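HTH-type transcriptional regulator LysG (Mycobacterium tuberculosis, PDB 3ISP) binds DNA as a homodimeric LysR-type regulator, probably activating expression of the exporter LysE while repressing its own synthesis. Local coordinates at residues L11-A15 with L68-A72; V17-F23 with V53-C59; G139-G143 with W268-K272; S192-N196 with F227-A231; M204-A209 with C258-L262. All blocks are in the same frame, centred on the assembly; numbering follows the deposited sequence.

Interaction 1 of 5, residues L11-A15 with L68-A72; sequences LAALA and LLRLA
The first helix of the DNA-binding domain meets the long linker helix here, with Leu11, Leu14 and Ala15 of helix 9-20 set against Leu68, Leu69, Leu71 and Ala72 of helix 66-82. The local axes of the two segments come within 8.8 Å of each other and run at 112°, a steep crossing. Near the middle of the crossing the methyl of Ala72 fits between Leu11 and Ala15, its CB lying 3.7 Å from Leu11 CB and 3.8 Å from Ala15 CB. The leucines close round this centre. Leu11 holds CG anti to its carbonyl carbon (chi1 -58°), which carries both methyls to the linker helix; CD2 lies 3.7 Å from Leu71 CD2 and also comes against the backbone O of Leu68, while CD1 rests on the same Leu71 branch. Helix 66-82 is the element through which LysR-type regulators typically join and pair their DNA-binding domains, and here Leu71 also packs on Leu78 of the second subunit, as Leu68 does on Met86 of that chain. On the N-terminal side of the linker segment, Leu14 lies across Leu68 at nearly a right angle, with CD2 3.8 Å from Leu68 CB. The end of Leu69 turns toward helix 9-20, and its CD2 settles 3.7 Å from Ala15 CA and beside Leu14 CG. Behind the contact, helix 34-48 supplies Leu44 to Leu68, and Arg70, turned to the far side of the linker, forms a salt bridge with Glu85 of the second subunit.

Interaction 2 of 5, residues V17-F23 with V53-C59; sequences VVELGSF and VVREKPC
A mixed apolar and sulfur-aromatic contact joins the end of helix 9-20 and the turn after it to the wing of the DNA-binding domain, with Cys59 wedged among Val17, Gly21 and Phe23. Cys59 CB lies 3.8 Å from Val17 CG1 and also touches the carbonyl O of Val17. Its SG, anti to the carbonyl carbon (chi1 -57°), extends into the plane of the Phe23 ring and meets the ring edge, 3.8 Å from CD1. Gly21 leaves the helix with positive phi, and its bare CA comes 3.5 Å from Cys59 N. This is the winged helix-turn-helix layout of LysR-type regulators: residues 53-54 and 60-61 pair as the small wing hairpin, and Phe23 opens the predicted helix-turn-helix, where Ser22 OG caps the next helix by bonding Ala25 N. Val53 completes the apolar side, its CG1 4.0 Å from Val17 CG1 and close to the Phe23 edge. At the outer margin the bent Arg55 chain carries NE to 3.8 Å from Phe23 CZ, with guanidinium and ring planes 31° apart; its NH1 forms a salt bridge with Glu45 of helix 34-48. Farther round the wing turn, Glu56 pairs with Arg137 of the second subunit.

Interaction 3 of 5, residues G139-G143 with W268-K272; sequences GVAMG and WQCWK
Met142 lies alongside Trp271, and its CB stands over one face of the indole, 3.4 Å from the centroid of the six-membered ring and only 8° off the ring normal. This CH-pi contact is the centre of the interface. Bends at chi2 and chi3 fold the rest of the methionine back along the ring, placing SD in an oblique Met-aromatic contact 4.4 Å from the same centroid and CE beside Trp271 CH2. The benzene end of the indole is met in its own plane by the carbonyl of Gly139, whose O lies 3.4 Å from Trp271 CZ2. Ala141 O also comes near Trp271 NE1, but at a poor angle for a hydrogen bond. One residue on, Gly143 enters the sheet as an antiparallel non-hydrogen-bonded partner of Cys270, with CA atoms 3.9 Å apart. Its CA also makes a CA-H...O contact of 3.1 Å with Gln269 O. Having no side chain, Gly143 lets the indole of Trp268 come up to its backbone, with CH2 3.9 Å from CA.

Second-shell bonds position the side chains of this strand. Trp268 NE1 is bonded to Thr282 OG1 of helix 276-288, and the Gln269 amide is held by backbone groups of Glu148, Asn150 and Val152. Trp271 also touches Ala73, Gln74 and Leu77 of helix 66-82, which brings the linker helix against this end of the regulatory domain. Strand 143-146 lies between parallel strand 95-101 and antiparallel strand 255-271, the central sheet order of the periplasmic-binding-protein-like lobes found in LysR regulatory domains.

Interaction 4 of 5, residues S192-N196 with F227-A231; sequences SLAWN and FTAAA
The Phe227 ring is sandwiched, with Trp195 over one face, Leu193 CD1 over the opposite face and the backbone of Ala194 at the edge. On the tryptophan side the pyrrole part of the indole does the touching: NE1 lies 3.3 Å above the phenyl plane, displaced toward the rim, and CD1 sits over Phe227 CD1. The two rings form an oblique aromatic pair, with planes inclined at 36° and centroids 4.3 Å apart. The edge contact is made by Ala194 N, 3.4 Å from Phe227 CE1, with Ala194 CA lying in the plane of the ring. Phe227 has CG anti to its backbone N (chi1 -162°), which sends the ring from helix 224-232 across to the loop. This loop precedes helix 201-210 in the regulatory domain of the LysR family, a fold related to periplasmic binding proteins, and it is tied to its neighbours by backbone hydrogen bonds between Leu193 and Trp237 and between Ala194 and Val221. Leu193 reaches farther along the helix: CB is 3.7 Å from Phe227 CE1, while CD1 touches both Ala230 and Ala231, 3.9 Å from the CB of each. Beyond the segments, the Phe227 ring also meets Phe240 of strand 238-241, and the carboxylate of Asp199 accepts a hydrogen bond from Trp195 N.

Interaction 5 of 5, residues M204-A209 with C258-L262; sequences MLVRKA and CDIHL
Leu205, Ile260 and Leu262 form the packed part of this contact, and Lys208 spans its solvent side. With CG anti to its backbone N (chi1 -154°), Leu205 turns its end toward the other segment; CD1 lies 3.9 Å from Ile260 CB and CD2 faces Cys258 SG at 4.3 Å. Phe182, Trp237 and Pro167 also touch this buried leucine. Ile260 meets the helix with two branches: CD1 lies against the methyl of Ala209, while CG2 is 3.6 Å from Lys208 CD, the two side chains running antiparallel alongside one another. Buried Leu262 takes Met204 CB and SD against its CD1 and Lys208 CD against its CD2. On the solvent side the end of exposed Met204 leads away. Lys208, fully extended, donates from NZ to the backbone O of His261 at 2.7 Å; the C=O...N angle is 154° and the donor is tilted 26° from the carbonyl plane. The ammonium lies 4.2 Å from His261 ND1, which would tend to disfavour a protonated imidazole. The kinked helix 201-210 thus lies against the irregular stretch 258-261 that interrupts strand 255-271, which, with strand 155-169, is consistent with the crossover strands that join the two lobes in the periplasmic-binding-protein-like fold.

How the interactions relate
Interactions 1 and 2 share helix 9-20 and adjoin directly, Leu69 CD1 packing 3.8 Å from Val18 CG1; both also touch the second subunit. The former is a buried aliphatic crossing of helices, the latter a partly exposed contact with a wing, where sulfur, ring and guanidinium mix. Interaction 3 is equally buried but built on a methionine over one indole face and on strand pairing, and it abuts interaction 1 through Arg70 and Gly139, where the linker helix meets the regulatory domain. Interactions 4 and 5 lie in the far part of the regulatory domain, centres about 17 Å apart: one a buried phenyl ring between an indole and a leucine, the other more open and bridged by a lysine. Strand 255-271 links interactions 3 and 5.

Interaction 1 of 5, residues L11-A15 with L68-A72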
# COMPACT_ATOMS: atom_id res chain seq x y z
N LEU A 11 -26.09 -13.49 -4.52
CA LEU A 11 -25.18 -12.54 -5.15
C LEU A 11 -25.74 -11.15 -5.00
O LEU A 11 -25.02 -10.21 -4.65
CB LEU A 11 -25.04 -12.84 -6.63
CG LEU A 11 -24.55 -14.25 -6.97
CD1 LEU A 11 -24.89 -14.61 -8.41
CD2 LEU A 11 -23.06 -14.34 -6.72
N ALA A 12 -27.03 -11.02 -5.27
CA ALA A 12 -27.68 -9.73 -5.15
C ALA A 12 -27.31 -9.13 -3.81
O ALA A 12 -26.89 -7.98 -3.73
CB ALA A 12 -29.19 -9.90 -5.26
N ALA A 13 -27.46 -9.93 -2.76
CA ALA A 13 -27.16 -9.51 -1.40
C ALA A 13 -25.72 -9.01 -1.27
O ALA A 13 -25.47 -7.91 -0.76
CB ALA A 13 -27.39 -10.66 -0.44
N LEU A 14 -24.79 -9.83 -1.73
CA LEU A 14 -23.37 -9.50 -1.73
C LEU A 14 -23.15 -8.14 -2.37
O LEU A 14 -22.76 -7.17 -1.70
CB LEU A 14 -22.61 -10.55 -2.52
CG LEU A 14 -21.10 -10.47 -2.44
CD1 LEU A 14 -20.70 -10.41 -0.99
CD2 LEU A 14 -20.45 -11.64 -3.11
N ALA A 15 -23.41 -8.09 -3.67
CA ALA A 15 -23.15 -6.92 -4.50
C ALA A 15 -23.72 -5.67 -3.89
O ALA A 15 -23.12 -4.59 -3.97
CB ALA A 15 -23.71 -7.13 -5.91
N LEU A 68 -17.40 -13.30 -7.32
CA LEU A 68 -18.85 -13.31 -7.22
C LEU A 68 -19.44 -11.91 -7.38
O LEU A 68 -20.60 -11.76 -7.73
CB LEU A 68 -19.30 -13.93 -5.89
CG LEU A 68 -18.67 -15.22 -5.38
CD1 LEU A 68 -19.56 -15.83 -4.30
CD2 LEU A 68 -18.42 -16.23 -6.49
N LEU A 69 -18.64 -10.89 -7.09
CA LEU A 69 -19.06 -9.52 -7.31
C LEU A 69 -19.30 -9.31 -8.79
O LEU A 69 -20.32 -8.75 -9.21
CB LEU A 69 -17.97 -8.56 -6.87
CG LEU A 69 -18.13 -8.03 -5.45
CD1 LEU A 69 -17.32 -6.77 -5.31
CD2 LEU A 69 -19.60 -7.77 -5.18
N ARG A 70 -18.32 -9.76 -9.57
CA ARG A 70 -18.40 -9.74 -11.02
C ARG A 70 -19.59 -10.58 -11.47
O ARG A 70 -20.41 -10.14 -12.27
CB ARG A 70 -17.10 -10.28 -11.62
CG ARG A 70 -17.08 -10.31 -13.13
CD ARG A 70 -15.69 -10.62 -13.66
NE ARG A 70 -15.35 -12.02 -13.45
CZ ARG A 70 -14.49 -12.44 -12.53
NH1 ARG A 70 -13.86 -11.57 -11.74
NH2 ARG A 70 -14.25 -13.74 -12.41
N LEU A 71 -19.66 -11.80 -10.93
CA LEU A 71 -20.74 -12.72 -11.25
C LEU A 71 -22.11 -12.08 -11.09
O LEU A 71 -22.99 -12.25 -11.92
CB LEU A 71 -20.65 -13.96 -10.35
CG LEU A 71 -21.72 -15.02 -10.62
CD1 LEU A 71 -21.62 -15.53 -12.05
CD2 LEU A 71 -21.60 -16.16 -9.64
N ALA A 72 -22.28 -11.34 -10.00
CA ALA A 72 -23.54 -10.68 -9.74
C ALA A 72 -23.88 -9.69 -10.86
O ALA A 72 -25.04 -9.58 -11.28
CB ALA A 72 -23.51 -9.98 -8.38

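Interaction 2 of 5, residues V17-F23 with V53-C59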
# COMPACT_ATOMS: atom_id res chain seq x y z
N VAL A 17 -24.39 -5.28 -0.58
CA VAL A 17 -23.68 -5.02 0.66
C VAL A 17 -22.30 -4.41 0.42
O VAL A 17 -21.82 -3.62 1.23
CB VAL A 17 -23.55 -6.29 1.51
CG1 VAL A 17 -22.62 -6.05 2.70
CG2 VAL A 17 -24.91 -6.74 2.00
N VAL A 18 -21.68 -4.75 -0.70
CA VAL A 18 -20.36 -4.19 -1.00
C VAL A 18 -20.43 -2.82 -1.66
O VAL A 18 -19.73 -1.90 -1.27
CB VAL A 18 -19.53 -5.13 -1.87
CG1 VAL A 18 -18.45 -4.36 -2.59
CG2 VAL A 18 -18.93 -6.24 -1.01
N GLU A 19 -21.30 -2.68 -2.66
CA GLU A 19 -21.45 -1.41 -3.35
C GLU A 19 -22.00 -0.32 -2.42
O GLU A 19 -21.83 0.87 -2.67
CB GLU A 19 -22.35 -1.58 -4.57
CG GLU A 19 -22.30 -0.42 -5.57
CD GLU A 19 -22.94 -0.78 -6.91
OE1 GLU A 19 -23.18 -1.98 -7.16
OE2 GLU A 19 -23.19 0.15 -7.71
N LEU A 20 -22.66 -0.73 -1.33
CA LEU A 20 -23.29 0.21 -0.41
C LEU A 20 -22.61 0.30 0.94
O LEU A 20 -22.95 1.18 1.74
CB LEU A 20 -24.77 -0.15 -0.21
CG LEU A 20 -25.82 0.67 -0.97
CD1 LEU A 20 -25.43 0.86 -2.43
CD2 LEU A 20 -27.19 0.00 -0.86
N GLY A 21 -21.69 -0.61 1.21
CA GLY A 21 -20.91 -0.61 2.45
C GLY A 21 -21.70 -0.64 3.75
O GLY A 21 -21.37 0.09 4.68
N SER A 22 -22.72 -1.49 3.82
CA SER A 22 -23.54 -1.65 5.02
C SER A 22 -24.55 -2.78 4.86
O SER A 22 -25.14 -2.94 3.80
CB SER A 22 -24.30 -0.36 5.32
OG SER A 22 -25.47 -0.63 6.08
N PHE A 23 -24.75 -3.56 5.93
CA PHE A 23 -25.76 -4.62 5.90
C PHE A 23 -27.18 -4.05 5.99
O PHE A 23 -28.09 -4.53 5.32
CB PHE A 23 -25.53 -5.63 7.03
CG PHE A 23 -24.62 -6.77 6.65
CD1 PHE A 23 -23.34 -6.54 6.18
CD2 PHE A 23 -25.05 -8.08 6.78
CE1 PHE A 23 -22.51 -7.59 5.84
CE2 PHE A 23 -24.22 -9.14 6.44
CZ PHE A 23 -22.95 -8.89 5.97
N VAL A 53 -17.28 -11.13 2.62
CA VAL A 53 -17.47 -9.73 2.97
C VAL A 53 -16.84 -9.43 4.31
O VAL A 53 -17.18 -10.06 5.30
CB VAL A 53 -18.95 -9.40 3.14
CG1 VAL A 53 -19.13 -7.91 3.38
CG2 VAL A 53 -19.75 -9.85 1.95
N VAL A 54 -15.94 -8.46 4.35
CA VAL A 54 -15.50 -7.95 5.63
C VAL A 54 -16.67 -7.18 6.25
O VAL A 54 -17.18 -6.23 5.66
CB VAL A 54 -14.30 -7.03 5.48
CG1 VAL A 54 -13.52 -6.99 6.77
CG2 VAL A 54 -13.42 -7.51 4.35
N ARG A 55 -17.11 -7.60 7.44
CA ARG A 55 -18.31 -7.04 8.05
C ARG A 55 -18.13 -5.63 8.60
O ARG A 55 -19.11 -4.92 8.83
CB ARG A 55 -18.84 -7.96 9.16
CG ARG A 55 -19.92 -8.94 8.72
CD ARG A 55 -19.33 -10.21 8.12
NE ARG A 55 -20.37 -11.13 7.66
CZ ARG A 55 -20.12 -12.29 7.06
NH1 ARG A 55 -18.86 -12.66 6.83
NH2 ARG A 55 -21.12 -13.08 6.68
N GLU A 56 -16.88 -5.22 8.80
CA GLU A 56 -16.56 -4.00 9.54
C GLU A 56 -16.93 -2.68 8.86
O GLU A 56 -17.30 -2.64 7.69
CB GLU A 56 -15.06 -3.94 9.86
CG GLU A 56 -14.47 -5.19 10.48
CD GLU A 56 -12.98 -5.33 10.16
OE1 GLU A 56 -12.62 -5.10 8.98
OE2 GLU A 56 -12.19 -5.65 11.07
N LYS A 57 -16.80 -1.62 9.67
CA LYS A 57 -16.82 -0.21 9.25
C LYS A 57 -17.54 0.06 7.91
O LYS A 57 -18.76 0.19 7.90
CB LYS A 57 -15.40 0.36 9.28
CG LYS A 57 -15.30 1.82 9.66
CD LYS A 57 -15.08 2.00 11.15
CE LYS A 57 -14.48 3.36 11.42
NZ LYS A 57 -13.33 3.61 10.51
N PRO A 58 -16.79 0.16 6.79
CA PRO A 58 -17.53 0.06 5.53
C PRO A 58 -17.37 -1.34 4.97
O PRO A 58 -16.26 -1.87 4.98
CB PRO A 58 -16.81 1.06 4.61
CG PRO A 58 -15.63 1.60 5.41
CD PRO A 58 -15.43 0.64 6.54
N CYS A 59 -18.44 -1.95 4.49
CA CYS A 59 -18.36 -3.32 4.00
C CYS A 59 -17.69 -3.41 2.64
O CYS A 59 -18.10 -2.74 1.69
CB CYS A 59 -19.75 -3.96 3.95
SG CYS A 59 -20.60 -3.95 5.53

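Interaction 3 of 5, residues G139-G143 with W268-K272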
# COMPACT_ATOMS: atom_id res chain seq x y z
N GLY A 139 -16.46 -6.45 -11.53
CA GLY A 139 -17.74 -6.28 -12.19
C GLY A 139 -18.18 -4.84 -12.30
O GLY A 139 -19.23 -4.54 -12.87
N VAL A 140 -17.38 -3.93 -11.75
CA VAL A 140 -17.70 -2.51 -11.79
C VAL A 140 -17.77 -2.00 -13.22
O VAL A 140 -18.69 -1.26 -13.57
CB VAL A 140 -16.68 -1.67 -10.97
CG1 VAL A 140 -16.69 -0.21 -11.42
CG2 VAL A 140 -16.98 -1.78 -9.49
N ALA A 141 -16.82 -2.40 -14.05
CA ALA A 141 -16.82 -2.03 -15.46
C ALA A 141 -17.14 -3.24 -16.33
O ALA A 141 -16.65 -4.34 -16.08
CB ALA A 141 -15.49 -1.45 -15.86
N MET A 142 -17.98 -3.03 -17.35
CA MET A 142 -18.31 -4.11 -18.28
C MET A 142 -17.42 -4.07 -19.52
O MET A 142 -17.70 -4.72 -20.53
CB MET A 142 -19.81 -4.13 -18.66
CG MET A 142 -20.59 -2.82 -18.45
SD MET A 142 -21.66 -2.72 -16.98
CE MET A 142 -20.48 -2.34 -15.71
N GLY A 143 -16.33 -3.30 -19.42
CA GLY A 143 -15.36 -3.18 -20.50
C GLY A 143 -14.40 -2.04 -20.26
O GLY A 143 -14.76 -1.07 -19.60
N TRP A 268 -9.10 -3.58 -26.20
CA TRP A 268 -10.41 -3.44 -25.59
C TRP A 268 -10.78 -4.75 -24.90
O TRP A 268 -11.05 -5.75 -25.57
CB TRP A 268 -11.46 -3.01 -26.62
CG TRP A 268 -12.90 -3.22 -26.19
CD1 TRP A 268 -13.71 -4.26 -26.55
CD2 TRP A 268 -13.70 -2.37 -25.34
NE1 TRP A 268 -14.95 -4.11 -25.97
CE2 TRP A 268 -14.97 -2.96 -25.23
CE3 TRP A 268 -13.46 -1.18 -24.67
CZ2 TRP A 268 -15.99 -2.40 -24.48
CZ3 TRP A 268 -14.47 -0.62 -23.92
CH2 TRP A 268 -15.72 -1.22 -23.83
N GLN A 269 -10.73 -4.76 -23.57
CA GLN A 269 -11.17 -5.91 -22.78
C GLN A 269 -12.60 -5.72 -22.27
O GLN A 269 -12.93 -4.69 -21.69
CB GLN A 269 -10.22 -6.14 -21.60
CG GLN A 269 -8.84 -6.55 -22.04
CD GLN A 269 -8.08 -7.36 -21.01
OE1 GLN A 269 -8.64 -8.23 -20.34
NE2 GLN A 269 -6.79 -7.11 -20.91
N CYS A 270 -13.45 -6.73 -22.49
CA CYS A 270 -14.83 -6.69 -22.00
C CYS A 270 -15.33 -8.06 -21.53
O CYS A 270 -14.75 -9.09 -21.85
CB CYS A 270 -15.76 -6.13 -23.07
SG CYS A 270 -15.93 -7.14 -24.55
N TRP A 271 -16.43 -8.04 -20.77
CA TRP A 271 -17.04 -9.27 -20.25
C TRP A 271 -17.18 -10.34 -21.32
O TRP A 271 -17.88 -10.15 -22.31
CB TRP A 271 -18.42 -9.00 -19.67
CG TRP A 271 -18.40 -8.30 -18.36
CD1 TRP A 271 -17.34 -8.18 -17.51
CD2 TRP A 271 -19.50 -7.64 -17.73
NE1 TRP A 271 -17.72 -7.47 -16.39
CE2 TRP A 271 -19.04 -7.13 -16.50
CE3 TRP A 271 -20.83 -7.42 -18.08
CZ2 TRP A 271 -19.86 -6.41 -15.63
CZ3 TRP A 271 -21.65 -6.70 -17.22
CH2 TRP A 271 -21.16 -6.21 -16.01
N LYS A 272 -16.52 -11.47 -21.09
CA LYS A 272 -16.72 -12.65 -21.93
C LYS A 272 -18.08 -13.27 -21.65
O LYS A 272 -18.27 -13.96 -20.64
CB LYS A 272 -15.61 -13.66 -21.68
CG LYS A 272 -15.69 -14.91 -22.55
CD LYS A 272 -14.40 -15.73 -22.46
CE LYS A 272 -14.04 -16.05 -21.01
NZ LYS A 272 -12.59 -16.33 -20.84

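Interaction 4 of 5, residues S192-N196 with F227-A231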
# COMPACT_ATOMS: atom_id res chain seq x y z
N SER A 192 12.25 16.74 -17.35
CA SER A 192 11.22 15.97 -18.04
C SER A 192 9.87 16.11 -17.32
O SER A 192 9.81 16.55 -16.18
CB SER A 192 11.60 14.49 -18.19
OG SER A 192 11.51 13.81 -16.95
N LEU A 193 8.80 15.74 -18.01
CA LEU A 193 7.49 15.70 -17.40
C LEU A 193 7.07 14.26 -17.08
O LEU A 193 7.84 13.31 -17.23
CB LEU A 193 6.46 16.32 -18.33
CG LEU A 193 6.74 17.73 -18.81
CD1 LEU A 193 5.56 18.23 -19.62
CD2 LEU A 193 7.02 18.62 -17.61
N ALA A 194 5.82 14.11 -16.67
CA ALA A 194 5.25 12.83 -16.32
C ALA A 194 3.92 13.05 -15.61
O ALA A 194 3.72 14.08 -14.95
CB ALA A 194 6.19 12.04 -15.43
N TRP A 195 3.00 12.10 -15.74
CA TRP A 195 1.72 12.19 -15.07
C TRP A 195 1.86 11.91 -13.59
O TRP A 195 1.13 12.46 -12.77
CB TRP A 195 0.71 11.22 -15.70
CG TRP A 195 0.12 11.77 -16.93
CD1 TRP A 195 0.80 12.20 -18.05
CD2 TRP A 195 -1.26 11.98 -17.20
NE1 TRP A 195 -0.09 12.67 -18.99
CE2 TRP A 195 -1.36 12.54 -18.49
CE3 TRP A 195 -2.42 11.75 -16.47
CZ2 TRP A 195 -2.58 12.87 -19.06
CZ3 TRP A 195 -3.64 12.08 -17.04
CH2 TRP A 195 -3.71 12.63 -18.33
N ASN A 196 2.81 11.04 -13.26
CA ASN A 196 3.06 10.64 -11.88
C ASN A 196 4.18 9.61 -11.83
O ASN A 196 4.86 9.37 -12.83
CB ASN A 196 1.79 10.09 -11.24
CG ASN A 196 1.20 8.94 -12.01
OD1 ASN A 196 1.85 7.90 -12.19
ND2 ASN A 196 -0.03 9.10 -12.46
N PHE A 227 -1.11 18.35 -18.15
CA PHE A 227 0.11 17.87 -18.80
C PHE A 227 0.39 18.73 -20.00
O PHE A 227 1.54 19.02 -20.30
CB PHE A 227 -0.06 16.43 -19.26
CG PHE A 227 1.23 15.71 -19.54
CD1 PHE A 227 2.04 15.27 -18.50
CD2 PHE A 227 1.62 15.42 -20.83
CE1 PHE A 227 3.22 14.58 -18.74
CE2 PHE A 227 2.79 14.72 -21.09
CZ PHE A 227 3.59 14.31 -20.03
N THR A 228 -0.67 19.15 -20.68
CA THR A 228 -0.50 19.96 -21.89
C THR A 228 0.01 21.38 -21.59
O THR A 228 0.90 21.88 -22.30
CB THR A 228 -1.76 19.98 -22.78
OG1 THR A 228 -1.99 18.67 -23.32
CG2 THR A 228 -1.58 20.95 -23.94
N ALA A 229 -0.53 22.02 -20.55
CA ALA A 229 -0.06 23.34 -20.16
C ALA A 229 1.40 23.30 -19.72
O ALA A 229 2.20 24.13 -20.11
CB ALA A 229 -0.94 23.94 -19.07
N ALA A 230 1.74 22.31 -18.90
CA ALA A 230 3.13 22.11 -18.50
C ALA A 230 4.06 22.17 -19.71
O ALA A 230 5.03 22.94 -19.72
CB ALA A 230 3.28 20.79 -17.78
N ALA A 231 3.77 21.36 -20.73
CA ALA A 231 4.64 21.29 -21.89
C ALA A 231 4.59 22.61 -22.65
O ALA A 231 5.63 23.15 -23.02
CB ALA A 231 4.25 20.14 -22.80

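Interaction 5 of 5, residues M204-A209 with C258-L262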
# COMPACT_ATOMS: atom_id res chain seq x y z
N MET A 204 10.74 4.88 -21.01
CA MET A 204 10.93 3.90 -22.08
C MET A 204 11.72 4.53 -23.21
O MET A 204 12.61 3.89 -23.79
CB MET A 204 9.60 3.35 -22.57
CG MET A 204 8.91 2.47 -21.57
SD MET A 204 7.32 1.93 -22.20
CE MET A 204 6.36 1.89 -20.68
N LEU A 205 11.38 5.78 -23.53
CA LEU A 205 12.31 6.64 -24.26
C LEU A 205 13.45 6.83 -23.27
O LEU A 205 13.32 6.50 -22.09
CB LEU A 205 11.66 7.99 -24.59
CG LEU A 205 12.27 8.68 -25.81
CD1 LEU A 205 11.40 8.45 -27.04
CD2 LEU A 205 12.44 10.16 -25.56
N VAL A 206 14.57 7.35 -23.72
CA VAL A 206 15.75 7.43 -22.85
C VAL A 206 16.38 6.06 -22.82
O VAL A 206 17.55 5.91 -23.19
CB VAL A 206 15.41 7.90 -21.40
CG1 VAL A 206 16.50 7.49 -20.43
CG2 VAL A 206 15.20 9.40 -21.35
N ARG A 207 15.62 5.05 -22.38
CA ARG A 207 16.02 3.66 -22.56
C ARG A 207 16.19 3.38 -24.06
O ARG A 207 17.26 3.02 -24.52
CB ARG A 207 14.99 2.70 -21.96
CG ARG A 207 15.27 2.27 -20.52
CD ARG A 207 15.97 0.91 -20.46
NE ARG A 207 15.99 0.36 -19.10
CZ ARG A 207 17.08 0.28 -18.34
NH1 ARG A 207 18.26 0.69 -18.80
NH2 ARG A 207 17.00 -0.23 -17.11
N LYS A 208 15.11 3.55 -24.81
CA LYS A 208 15.15 3.35 -26.25
C LYS A 208 16.22 4.24 -26.90
O LYS A 208 16.87 3.86 -27.87
CB LYS A 208 13.77 3.63 -26.85
CG LYS A 208 13.59 3.13 -28.27
CD LYS A 208 12.13 3.22 -28.71
CE LYS A 208 11.91 2.48 -30.03
NZ LYS A 208 10.73 2.98 -30.78
N ALA A 209 16.40 5.43 -26.33
CA ALA A 209 17.26 6.44 -26.94
C ALA A 209 18.72 6.27 -26.55
O ALA A 209 19.62 6.62 -27.32
CB ALA A 209 16.78 7.83 -26.56
N CYS A 258 13.36 14.68 -30.23
CA CYS A 258 14.22 13.76 -30.96
C CYS A 258 13.43 12.85 -31.91
O CYS A 258 12.19 12.88 -31.93
CB CYS A 258 15.14 12.95 -30.03
SG CYS A 258 14.37 11.61 -29.08
N ASP A 259 14.15 12.05 -32.68
CA ASP A 259 13.60 11.33 -33.80
C ASP A 259 12.89 10.02 -33.40
O ASP A 259 12.19 9.41 -34.21
CB ASP A 259 14.72 11.03 -34.79
CG ASP A 259 14.25 11.10 -36.22
OD1 ASP A 259 13.15 11.67 -36.45
OD2 ASP A 259 14.97 10.59 -37.10
N ILE A 260 13.08 9.60 -32.15
CA ILE A 260 12.51 8.36 -31.65
C ILE A 260 11.05 8.50 -31.22
O ILE A 260 10.60 9.59 -30.89
CB ILE A 260 13.29 7.86 -30.45
CG1 ILE A 260 14.79 8.00 -30.70
CG2 ILE A 260 12.89 6.43 -30.11
CD1 ILE A 260 15.62 7.43 -29.59
N HIS A 261 10.32 7.39 -31.21
CA HIS A 261 8.95 7.38 -30.70
C HIS A 261 8.61 6.09 -29.93
O HIS A 261 9.42 5.17 -29.84
CB HIS A 261 7.94 7.62 -31.82
CG HIS A 261 8.04 6.64 -32.95
ND1 HIS A 261 7.80 5.29 -32.79
CD2 HIS A 261 8.31 6.82 -34.26
CE1 HIS A 261 7.95 4.68 -33.95
NE2 HIS A 261 8.25 5.58 -34.86
N LEU A 262 7.41 6.04 -29.37
CA LEU A 262 6.95 4.84 -28.70
C LEU A 262 5.61 4.40 -29.25
O LEU A 262 4.68 5.20 -29.33
CB LEU A 262 6.80 5.05 -27.19
CG LEU A 262 8.01 4.73 -26.31
CD1 LEU A 262 7.52 4.40 -24.92
CD2 LEU A 262 8.78 3.56 -26.89